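Local coordinates for outer membrane protein YopM (Yersinia pestis, PDB 1JL5) that acts as a secreted leucine-rich repeat effector of the plague bacterium, probably altering host cell physiology so that the bacteria survive in host tissues, at residues G291-L299 and I309-S318; E331-L342 and L349-N358. All coordinates share one frame; numbering follows the deposited sequence.

Contacts 1 and 2 are nearby joints between neighbouring coils of the leucine-rich repeat solenoid, separated by the one where 309-318 meets 331-342; their centres lie about 13 Å apart, on the same side of the chain's centre. Contact 1 (291-299 with 309-318) ends before contact 2 (331-342 with 349-358) begins, and the two meet directly: L315 CG is 3.4 Å from P333 CG, and P316 O is 3.3 Å from P336 CB. Both pair equivalent proline-rich segments of adjacent coils and both reach a second subunit of the tetramer. Only contact 1 holds a calcium ligand, E294, whose metal site also includes E274. In contact 2, L349's side chain is about 12 Å from a bound calcium ion.

Contact 1 of 2, residues G291-L299 and I309-S318; sequences GLSELPPNL and IRSLCDLPPS. With CA (calcium ion), chain E.
Two weak backbone hydrogen bonds join L292 to the next coil: its N donates to S311 O over 3.4 Å, and its O receives C313 N at 2.9 Å with a bent N-H...O angle of 130°. Water 1 also donates to L292 O and is hydrogen-bonded to S311 OG. At the far end S318 OG sits between two carbonyls, 2.9 Å from P297 O and 2.8 Å from L299 O; its single proton can serve one at a time.

Apolar packing fills the span between. L292 and L312 run side by side in the same direction, CD1 against CD2, while CD1 of I309 reaches CG of L292. L295 lays CG 3.4 Å from the sulfur of C313, which is turned between its own backbone N and carbonyl carbon (chi1 51°), and its CD1 meets L315 CD2 at 3.5 Å. These are stacked coils of a leucine-rich repeat solenoid, with L292 and L295 also packing on L302 of strand 301-303. The ring of P316 packs against both L295 and L299, CD on L295 CB and CG on L299 CB, and its CB lies 3.2 Å from P296 O.

E294 leaves the backbone away from 309-318 and chelates a calcium ion through both carboxylate oxygens, OE1 at 2.2 Å; waters 2 and 3 and E274 are further ligands.

Contact 2 of 2, residues E331-L342 and L349-N358; sequences ELPALPPRLERL and LAEVPELPQN
Water 5 bridges L332 and E351, accepting from L332 N at 2.6 Å and donating to E351 O at 2.5 Å. Three residues further along each segment, water 6 does the same for L335 N and E354 O. Backbone N-H and C=O groups too far apart to pair directly are thus joined through solvent, and no direct hydrogen bond crosses between 331-342 and 349-358. Water 4 lies between OE2 of E331 and OE2 of E351, within hydrogen-bonding distance of both; with more acceptors in reach than protons, it may not serve both at once.

Beside the water bridges, apolar side chains pack across the joint. L332 crosses both L349 and P353 at about a right angle: its CD1 meets L349 CD1 at 3.5 Å, and its CB presses on CG and CD of the P353 ring at 3.4 Å, tighter than an ordinary van der Waals contact. The other methyl of L349, CD2, lies against the backbone N of E331. The segments are equivalent proline-rich parts of consecutive coils in the leucine-rich repeat solenoid, and the leucines of both segments are buried; L342 and L355 both pack on L362 of strand 361-363. L335 and L355 lie side by side, pointing the same way, with CD1 and CD2 3.4 Å apart. L342 CG, anti to its backbone nitrogen (chi1 176°), carries CD2 into contact with both V352 CG1 and L355 CD2.

P356 fits its ring against the turn P336-L339, CD on L335 CB and CG on L339 CB, while its CB lies 3.3 Å from P336 O. That type I turn is closed by L339 N bonding to P336 O at 2.8 Å. From the same turn R338 forms a salt bridge with E320 and hydrogen bonds to the backbone carbonyls of N80 and G55 of the second subunit.

Contact 1 of 2, residues G291-L299 and I309-S318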
loop_
_atom_site.group_PDB
_atom_site.type_symbol
_atom_site.label_atom_id
_atom_site.label_comp_id
_atom_site.label_asym_id
_atom_site.label_seq_id
_atom_site.Cartn_x
_atom_site.Cartn_y
_atom_site.Cartn_z
ATOM N N GLY A 291 12.261 -24.909 1.909
ATOM C CA GLY A 291 12.094 -25.112 3.328
ATOM C C GLY A 291 13.309 -24.591 4.063
ATOM O O GLY A 291 14.280 -24.156 3.454
ATOM N N LEU A 292 13.235 -24.612 5.383
ATOM C CA LEU A 292 14.341 -24.192 6.216
ATOM C C LEU A 292 14.525 -25.369 7.149
ATOM O O LEU A 292 13.696 -25.625 8.016
ATOM C CB LEU A 292 13.991 -22.919 6.985
ATOM C CG LEU A 292 13.852 -21.694 6.077
ATOM C CD1 LEU A 292 13.466 -20.478 6.904
ATOM C CD2 LEU A 292 15.173 -21.455 5.343
ATOM N N SER A 293 15.604 -26.106 6.931
ATOM C CA SER A 293 15.894 -27.290 7.722
ATOM C C SER A 293 16.421 -26.929 9.096
ATOM O O SER A 293 16.187 -27.643 10.066
ATOM C CB SER A 293 16.915 -28.154 6.988
ATOM O OG SER A 293 18.099 -27.418 6.743
ATOM N N GLU A 294 17.130 -25.811 9.173
ATOM C CA GLU A 294 17.707 -25.363 10.429
ATOM C C GLU A 294 17.659 -23.866 10.580
ATOM O O GLU A 294 17.706 -23.115 9.605
ATOM C CB GLU A 294 19.179 -25.749 10.531
ATOM C CG GLU A 294 19.491 -27.206 10.575
ATOM C CD GLU A 294 20.945 -27.429 10.917
ATOM O OE1 GLU A 294 21.811 -26.864 10.209
ATOM O OE2 GLU A 294 21.211 -28.155 11.896
ATOM N N LEU A 295 17.605 -23.439 11.830
ATOM C CA LEU A 295 17.614 -22.033 12.141
ATOM C C LEU A 295 18.567 -21.865 13.296
ATOM O O LEU A 295 18.637 -22.712 14.181
ATOM C CB LEU A 295 16.218 -21.555 12.520
ATOM C CG LEU A 295 15.265 -21.537 11.327
ATOM C CD1 LEU A 295 13.895 -21.088 11.787
ATOM C CD2 LEU A 295 15.821 -20.605 10.250
ATOM N N PRO A 296 19.350 -20.787 13.278
ATOM C CA PRO A 296 20.303 -20.533 14.356
ATOM C C PRO A 296 19.519 -20.578 15.674
ATOM O O PRO A 296 18.385 -20.110 15.745
ATOM C CB PRO A 296 20.824 -19.143 14.014
ATOM C CG PRO A 296 20.765 -19.121 12.528
ATOM C CD PRO A 296 19.427 -19.743 12.244
ATOM N N PRO A 297 20.119 -21.135 16.732
ATOM C CA PRO A 297 19.475 -21.253 18.043
ATOM C C PRO A 297 19.142 -19.937 18.732
ATOM O O PRO A 297 18.305 -19.899 19.631
ATOM C CB PRO A 297 20.486 -22.073 18.838
ATOM C CG PRO A 297 21.777 -21.553 18.311
ATOM C CD PRO A 297 21.537 -21.528 16.815
ATOM N N ASN A 298 19.797 -18.863 18.312
ATOM C CA ASN A 298 19.574 -17.557 18.913
ATOM C C ASN A 298 18.958 -16.575 17.936
ATOM O O ASN A 298 19.018 -15.365 18.138
ATOM C CB ASN A 298 20.900 -17.000 19.419
ATOM C CG ASN A 298 21.669 -18.014 20.225
ATOM O OD1 ASN A 298 21.159 -18.542 21.213
ATOM N ND2 ASN A 298 22.897 -18.306 19.803
ATOM N N LEU A 299 18.372 -17.098 16.871
ATOM C CA LEU A 299 17.762 -16.241 15.871
ATOM C C LEU A 299 16.612 -15.458 16.493
ATOM O O LEU A 299 15.740 -16.035 17.136
ATOM C CB LEU A 299 17.233 -17.086 14.713
ATOM C CG LEU A 299 16.975 -16.342 13.407
ATOM C CD1 LEU A 299 18.306 -15.884 12.814
ATOM C CD2 LEU A 299 16.250 -17.260 12.440
ATOM N N ILE A 309 8.923 -22.071 0.794
ATOM C CA ILE A 309 8.967 -22.832 2.028
ATOM C C ILE A 309 7.717 -23.660 2.206
ATOM O O ILE A 309 6.619 -23.130 2.364
ATOM C CB ILE A 309 9.102 -21.924 3.257
ATOM C CG1 ILE A 309 10.345 -21.032 3.124
ATOM C CG2 ILE A 309 9.178 -22.777 4.513
ATOM C CD1 ILE A 309 11.601 -21.792 2.916
ATOM N N ARG A 310 7.890 -24.970 2.182
ATOM C CA ARG A 310 6.771 -25.872 2.360
ATOM C C ARG A 310 6.705 -26.271 3.810
ATOM O O ARG A 310 5.671 -26.711 4.298
ATOM C CB ARG A 310 6.962 -27.131 1.543
ATOM C CG ARG A 310 7.005 -26.934 0.064
ATOM C CD ARG A 310 6.415 -28.172 -0.521
ATOM N NE ARG A 310 7.019 -28.556 -1.777
ATOM C CZ ARG A 310 6.673 -29.655 -2.423
ATOM N NH1 ARG A 310 5.739 -30.441 -1.906
ATOM N NH2 ARG A 310 7.246 -29.961 -3.574
ATOM N N SER A 311 7.832 -26.145 4.493
ATOM C CA SER A 311 7.879 -26.505 5.889
ATOM C C SER A 311 8.993 -25.753 6.569
ATOM O O SER A 311 10.023 -25.445 5.970
ATOM C CB SER A 311 8.112 -28.008 6.047
ATOM O OG SER A 311 9.399 -28.353 5.572
ATOM N N LEU A 312 8.760 -25.447 7.831
ATOM C CA LEU A 312 9.731 -24.748 8.632
ATOM C C LEU A 312 10.214 -25.723 9.673
ATOM O O LEU A 312 9.422 -26.469 10.252
ATOM C CB LEU A 312 9.094 -23.561 9.347
ATOM C CG LEU A 312 8.792 -22.300 8.557
ATOM C CD1 LEU A 312 8.194 -21.263 9.498
ATOM C CD2 LEU A 312 10.079 -21.779 7.930
ATOM N N CYS A 313 11.516 -25.725 9.902
ATOM C CA CYS A 313 12.088 -26.578 10.921
ATOM C C CYS A 313 11.585 -25.947 12.208
ATOM O O CYS A 313 10.938 -24.899 12.178
ATOM C CB CYS A 313 13.602 -26.477 10.873
ATOM S SG CYS A 313 14.128 -24.755 10.917
ATOM N N ASP A 314 11.875 -26.574 13.338
ATOM C CA ASP A 314 11.447 -26.014 14.601
ATOM C C ASP A 314 12.066 -24.639 14.703
ATOM O O ASP A 314 13.165 -24.399 14.208
ATOM C CB ASP A 314 11.907 -26.883 15.769
ATOM C CG ASP A 314 11.235 -28.233 15.777
ATOM O OD1 ASP A 314 10.005 -28.284 15.556
ATOM O OD2 ASP A 314 11.934 -29.239 16.010
ATOM N N LEU A 315 11.349 -23.728 15.339
ATOM C CA LEU A 315 11.838 -22.377 15.487
ATOM C C LEU A 315 12.604 -22.242 16.788
ATOM O O LEU A 315 12.204 -22.785 17.815
ATOM C CB LEU A 315 10.660 -21.411 15.465
ATOM C CG LEU A 315 9.783 -21.610 14.226
ATOM C CD1 LEU A 315 8.489 -20.834 14.374
ATOM C CD2 LEU A 315 10.562 -21.180 12.988
ATOM N N PRO A 316 13.732 -21.528 16.756
ATOM C CA PRO A 316 14.511 -21.354 17.980
ATOM C C PRO A 316 13.655 -20.578 18.973
ATOM O O PRO A 316 12.959 -19.636 18.598
ATOM C CB PRO A 316 15.733 -20.569 17.501
ATOM C CG PRO A 316 15.204 -19.795 16.335
ATOM C CD PRO A 316 14.343 -20.808 15.627
ATOM N N PRO A 317 13.671 -20.980 20.253
ATOM C CA PRO A 317 12.870 -20.281 21.260
ATOM C C PRO A 317 13.211 -18.798 21.363
ATOM O O PRO A 317 12.470 -18.022 21.946
ATOM C CB PRO A 317 13.178 -21.057 22.544
ATOM C CG PRO A 317 14.548 -21.601 22.294
ATOM C CD PRO A 317 14.451 -22.066 20.866
ATOM N N SER A 318 14.334 -18.411 20.777
ATOM C CA SER A 318 14.771 -17.022 20.798
ATOM C C SER A 318 14.027 -16.184 19.762
ATOM O O SER A 318 14.003 -14.953 19.836
ATOM C CB SER A 318 16.253 -16.962 20.480
ATOM O OG SER A 318 16.495 -17.639 19.259
HETATM CA CA CA E . 23.357 -27.096 11.724
HETATM O O HOH W 1 11.834 -28.043 6.967
HETATM O O HOH W 2 23.266 -29.383 10.444
HETATM O O HOH W 3 25.225 -28.125 12.794
#

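Contact 2 of 2, residues E331-L342 and L349-N358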
loop_
_atom_site.group_PDB
_atom_site.type_symbol
_atom_site.label_atom_id
_atom_site.label_comp_id
_atom_site.label_asym_id
_atom_site.label_seq_id
_atom_site.Cartn_x
_atom_site.Cartn_y
_atom_site.Cartn_z
ATOM N N GLU A 331 1.433 -25.530 7.282
ATOM C CA GLU A 331 1.510 -25.602 8.721
ATOM C C GLU A 331 2.755 -24.913 9.246
ATOM O O GLU A 331 3.827 -24.998 8.649
ATOM C CB GLU A 331 1.496 -27.066 9.159
ATOM C CG GLU A 331 1.340 -27.280 10.643
ATOM C CD GLU A 331 1.082 -28.742 10.964
ATOM O OE1 GLU A 331 1.973 -29.571 10.688
ATOM O OE2 GLU A 331 -0.008 -29.055 11.491
ATOM N N LEU A 332 2.599 -24.205 10.355
ATOM C CA LEU A 332 3.722 -23.538 10.979
ATOM C C LEU A 332 4.156 -24.421 12.125
ATOM O O LEU A 332 3.343 -25.123 12.718
ATOM C CB LEU A 332 3.309 -22.179 11.531
ATOM C CG LEU A 332 2.974 -21.095 10.513
ATOM C CD1 LEU A 332 2.487 -19.861 11.242
ATOM C CD2 LEU A 332 4.206 -20.782 9.677
ATOM N N PRO A 333 5.453 -24.425 12.438
ATOM C CA PRO A 333 5.878 -25.265 13.554
ATOM C C PRO A 333 5.413 -24.583 14.834
ATOM O O PRO A 333 4.872 -23.472 14.787
ATOM C CB PRO A 333 7.397 -25.268 13.423
ATOM C CG PRO A 333 7.674 -23.916 12.860
ATOM C CD PRO A 333 6.603 -23.762 11.807
ATOM N N ALA A 334 5.604 -25.244 15.969
ATOM C CA ALA A 334 5.215 -24.662 17.239
ATOM C C ALA A 334 5.870 -23.292 17.277
ATOM O O ALA A 334 7.030 -23.135 16.902
ATOM C CB ALA A 334 5.713 -25.522 18.391
ATOM N N LEU A 335 5.123 -22.292 17.709
ATOM C CA LEU A 335 5.669 -20.956 17.768
ATOM C C LEU A 335 6.440 -20.755 19.058
ATOM O O LEU A 335 5.945 -21.049 20.141
ATOM C CB LEU A 335 4.546 -19.932 17.668
ATOM C CG LEU A 335 3.732 -20.028 16.382
ATOM C CD1 LEU A 335 2.614 -19.005 16.417
ATOM C CD2 LEU A 335 4.648 -19.809 15.180
ATOM N N PRO A 336 7.679 -20.265 18.954
ATOM C CA PRO A 336 8.458 -20.047 20.171
ATOM C C PRO A 336 7.726 -19.060 21.071
ATOM O O PRO A 336 7.187 -18.060 20.598
ATOM C CB PRO A 336 9.782 -19.501 19.637
ATOM C CG PRO A 336 9.399 -18.853 18.341
ATOM C CD PRO A 336 8.424 -19.836 17.761
ATOM N N PRO A 337 7.662 -19.345 22.382
ATOM C CA PRO A 337 6.971 -18.427 23.289
ATOM C C PRO A 337 7.512 -17.002 23.269
ATOM O O PRO A 337 6.843 -16.078 23.706
ATOM C CB PRO A 337 7.106 -19.105 24.660
ATOM C CG PRO A 337 8.227 -20.098 24.479
ATOM C CD PRO A 337 8.020 -20.592 23.076
ATOM N N ARG A 338 8.718 -16.820 22.753
ATOM C CA ARG A 338 9.291 -15.486 22.686
ATOM C C ARG A 338 8.798 -14.757 21.440
ATOM O O ARG A 338 8.949 -13.546 21.326
ATOM C CB ARG A 338 10.820 -15.557 22.650
ATOM C CG ARG A 338 11.474 -14.766 23.756
ATOM C CD ARG A 338 12.446 -13.730 23.240
ATOM N NE ARG A 338 13.812 -14.103 23.571
ATOM C CZ ARG A 338 14.866 -13.310 23.433
ATOM N NH1 ARG A 338 14.728 -12.076 22.964
ATOM N NH2 ARG A 338 16.065 -13.757 23.772
ATOM N N LEU A 339 8.206 -15.498 20.509
ATOM C CA LEU A 339 7.731 -14.908 19.263
ATOM C C LEU A 339 6.828 -13.709 19.498
ATOM O O LEU A 339 5.774 -13.820 20.117
ATOM C CB LEU A 339 6.976 -15.940 18.430
ATOM C CG LEU A 339 6.801 -15.513 16.970
ATOM C CD1 LEU A 339 8.180 -15.388 16.327
ATOM C CD2 LEU A 339 5.952 -16.525 16.222
ATOM N N GLU A 340 7.242 -12.560 18.991
ATOM C CA GLU A 340 6.453 -11.353 19.140
ATOM C C GLU A 340 5.778 -10.974 17.842
ATOM O O GLU A 340 4.699 -10.394 17.833
ATOM C CB GLU A 340 7.339 -10.215 19.572
ATOM C CG GLU A 340 7.778 -10.310 20.977
ATOM C CD GLU A 340 8.778 -9.240 21.286
ATOM O OE1 GLU A 340 8.421 -8.032 21.201
ATOM O OE2 GLU A 340 9.926 -9.610 21.603
ATOM N N ARG A 341 6.420 -11.311 16.736
ATOM C CA ARG A 341 5.868 -10.984 15.441
ATOM C C ARG A 341 5.782 -12.220 14.578
ATOM O O ARG A 341 6.787 -12.871 14.293
ATOM C CB ARG A 341 6.736 -9.932 14.759
ATOM C CG ARG A 341 6.697 -8.567 15.420
ATOM C CD ARG A 341 7.952 -7.774 15.100
ATOM N NE ARG A 341 7.670 -6.445 14.568
ATOM C CZ ARG A 341 7.324 -6.194 13.305
ATOM N NH1 ARG A 341 7.211 -7.186 12.422
ATOM N NH2 ARG A 341 7.098 -4.943 12.920
ATOM N N LEU A 342 4.567 -12.562 14.188
ATOM C CA LEU A 342 4.367 -13.697 13.325
ATOM C C LEU A 342 3.714 -13.210 12.047
ATOM O O LEU A 342 2.561 -12.768 12.047
ATOM C CB LEU A 342 3.479 -14.755 13.980
ATOM C CG LEU A 342 3.168 -15.923 13.035
ATOM C CD1 LEU A 342 4.462 -16.516 12.496
ATOM C CD2 LEU A 342 2.358 -16.984 13.761
ATOM N N LEU A 349 -1.855 -22.075 5.332
ATOM C CA LEU A 349 -2.139 -22.483 6.695
ATOM C C LEU A 349 -3.620 -22.714 6.924
ATOM O O LEU A 349 -4.444 -21.854 6.630
ATOM C CB LEU A 349 -1.644 -21.421 7.673
ATOM C CG LEU A 349 -0.165 -21.074 7.549
ATOM C CD1 LEU A 349 0.180 -20.030 8.593
ATOM C CD2 LEU A 349 0.686 -22.333 7.711
ATOM N N ALA A 350 -3.947 -23.893 7.435
ATOM C CA ALA A 350 -5.326 -24.230 7.760
ATOM C C ALA A 350 -5.488 -23.723 9.184
ATOM O O ALA A 350 -6.573 -23.324 9.607
ATOM C CB ALA A 350 -5.527 -25.736 7.718
ATOM N N GLU A 351 -4.376 -23.731 9.911
ATOM C CA GLU A 351 -4.355 -23.286 11.295
ATOM C C GLU A 351 -3.063 -22.567 11.625
ATOM O O GLU A 351 -2.005 -22.866 11.074
ATOM C CB GLU A 351 -4.460 -24.477 12.245
ATOM C CG GLU A 351 -5.641 -25.395 12.024
ATOM C CD GLU A 351 -5.531 -26.652 12.863
ATOM O OE1 GLU A 351 -5.475 -26.530 14.105
ATOM O OE2 GLU A 351 -5.492 -27.759 12.281
ATOM N N VAL A 352 -3.163 -21.614 12.537
ATOM C CA VAL A 352 -1.998 -20.901 13.010
ATOM C C VAL A 352 -1.737 -21.636 14.318
ATOM O O VAL A 352 -2.660 -21.853 15.100
ATOM C CB VAL A 352 -2.316 -19.432 13.307
ATOM C CG1 VAL A 352 -1.121 -18.770 13.970
ATOM C CG2 VAL A 352 -2.679 -18.711 12.021
ATOM N N PRO A 353 -0.491 -22.059 14.563
ATOM C CA PRO A 353 -0.227 -22.768 15.817
ATOM C C PRO A 353 -0.634 -21.891 16.994
ATOM O O PRO A 353 -0.875 -20.692 16.830
ATOM C CB PRO A 353 1.282 -22.998 15.776
ATOM C CG PRO A 353 1.588 -23.035 14.307
ATOM C CD PRO A 353 0.741 -21.912 13.773
ATOM N N GLU A 354 -0.712 -22.489 18.175
ATOM C CA GLU A 354 -1.068 -21.737 19.366
ATOM C C GLU A 354 -0.117 -20.557 19.441
ATOM O O GLU A 354 1.100 -20.715 19.358
ATOM C CB GLU A 354 -0.912 -22.604 20.606
ATOM C CG GLU A 354 -1.347 -21.910 21.874
ATOM C CD GLU A 354 -1.290 -22.827 23.067
ATOM O OE1 GLU A 354 -0.176 -23.264 23.423
ATOM O OE2 GLU A 354 -2.360 -23.116 23.642
ATOM N N LEU A 355 -0.675 -19.369 19.593
ATOM C CA LEU A 355 0.132 -18.170 19.641
ATOM C C LEU A 355 0.800 -17.948 20.983
ATOM O O LEU A 355 0.186 -18.123 22.029
ATOM C CB LEU A 355 -0.733 -16.964 19.291
ATOM C CG LEU A 355 -1.346 -17.043 17.890
ATOM C CD1 LEU A 355 -2.234 -15.835 17.651
ATOM C CD2 LEU A 355 -0.223 -17.108 16.847
ATOM N N PRO A 356 2.084 -17.570 20.966
ATOM C CA PRO A 356 2.792 -17.328 22.223
ATOM C C PRO A 356 2.138 -16.132 22.907
ATOM O O PRO A 356 1.647 -15.221 22.241
ATOM C CB PRO A 356 4.222 -17.061 21.766
ATOM C CG PRO A 356 4.036 -16.460 20.404
ATOM C CD PRO A 356 2.957 -17.325 19.807
ATOM N N GLN A 357 2.132 -16.140 24.233
ATOM C CA GLN A 357 1.494 -15.089 25.014
ATOM C C GLN A 357 2.070 -13.685 24.935
ATOM O O GLN A 357 1.460 -12.745 25.432
ATOM C CB GLN A 357 1.413 -15.529 26.477
ATOM C CG GLN A 357 0.496 -16.721 26.674
ATOM C CD GLN A 357 -0.840 -16.521 25.987
ATOM O OE1 GLN A 357 -1.494 -15.492 26.166
ATOM N NE2 GLN A 357 -1.255 -17.507 25.192
ATOM N N ASN A 358 3.237 -13.533 24.328
ATOM C CA ASN A 358 3.851 -12.215 24.194
ATOM C C ASN A 358 3.798 -11.773 22.731
ATOM O O ASN A 358 4.418 -10.778 22.352
ATOM C CB ASN A 358 5.309 -12.252 24.663
ATOM C CG ASN A 358 5.501 -11.642 26.038
ATOM O OD1 ASN A 358 5.674 -10.430 26.173
ATOM N ND2 ASN A 358 5.469 -12.480 27.071
HETATM O O HOH W 4 -2.529 -28.064 10.918
HETATM O O HOH W 5 0.161 -24.170 11.349
HETATM O O HOH W 6 2.625 -22.648 18.869
#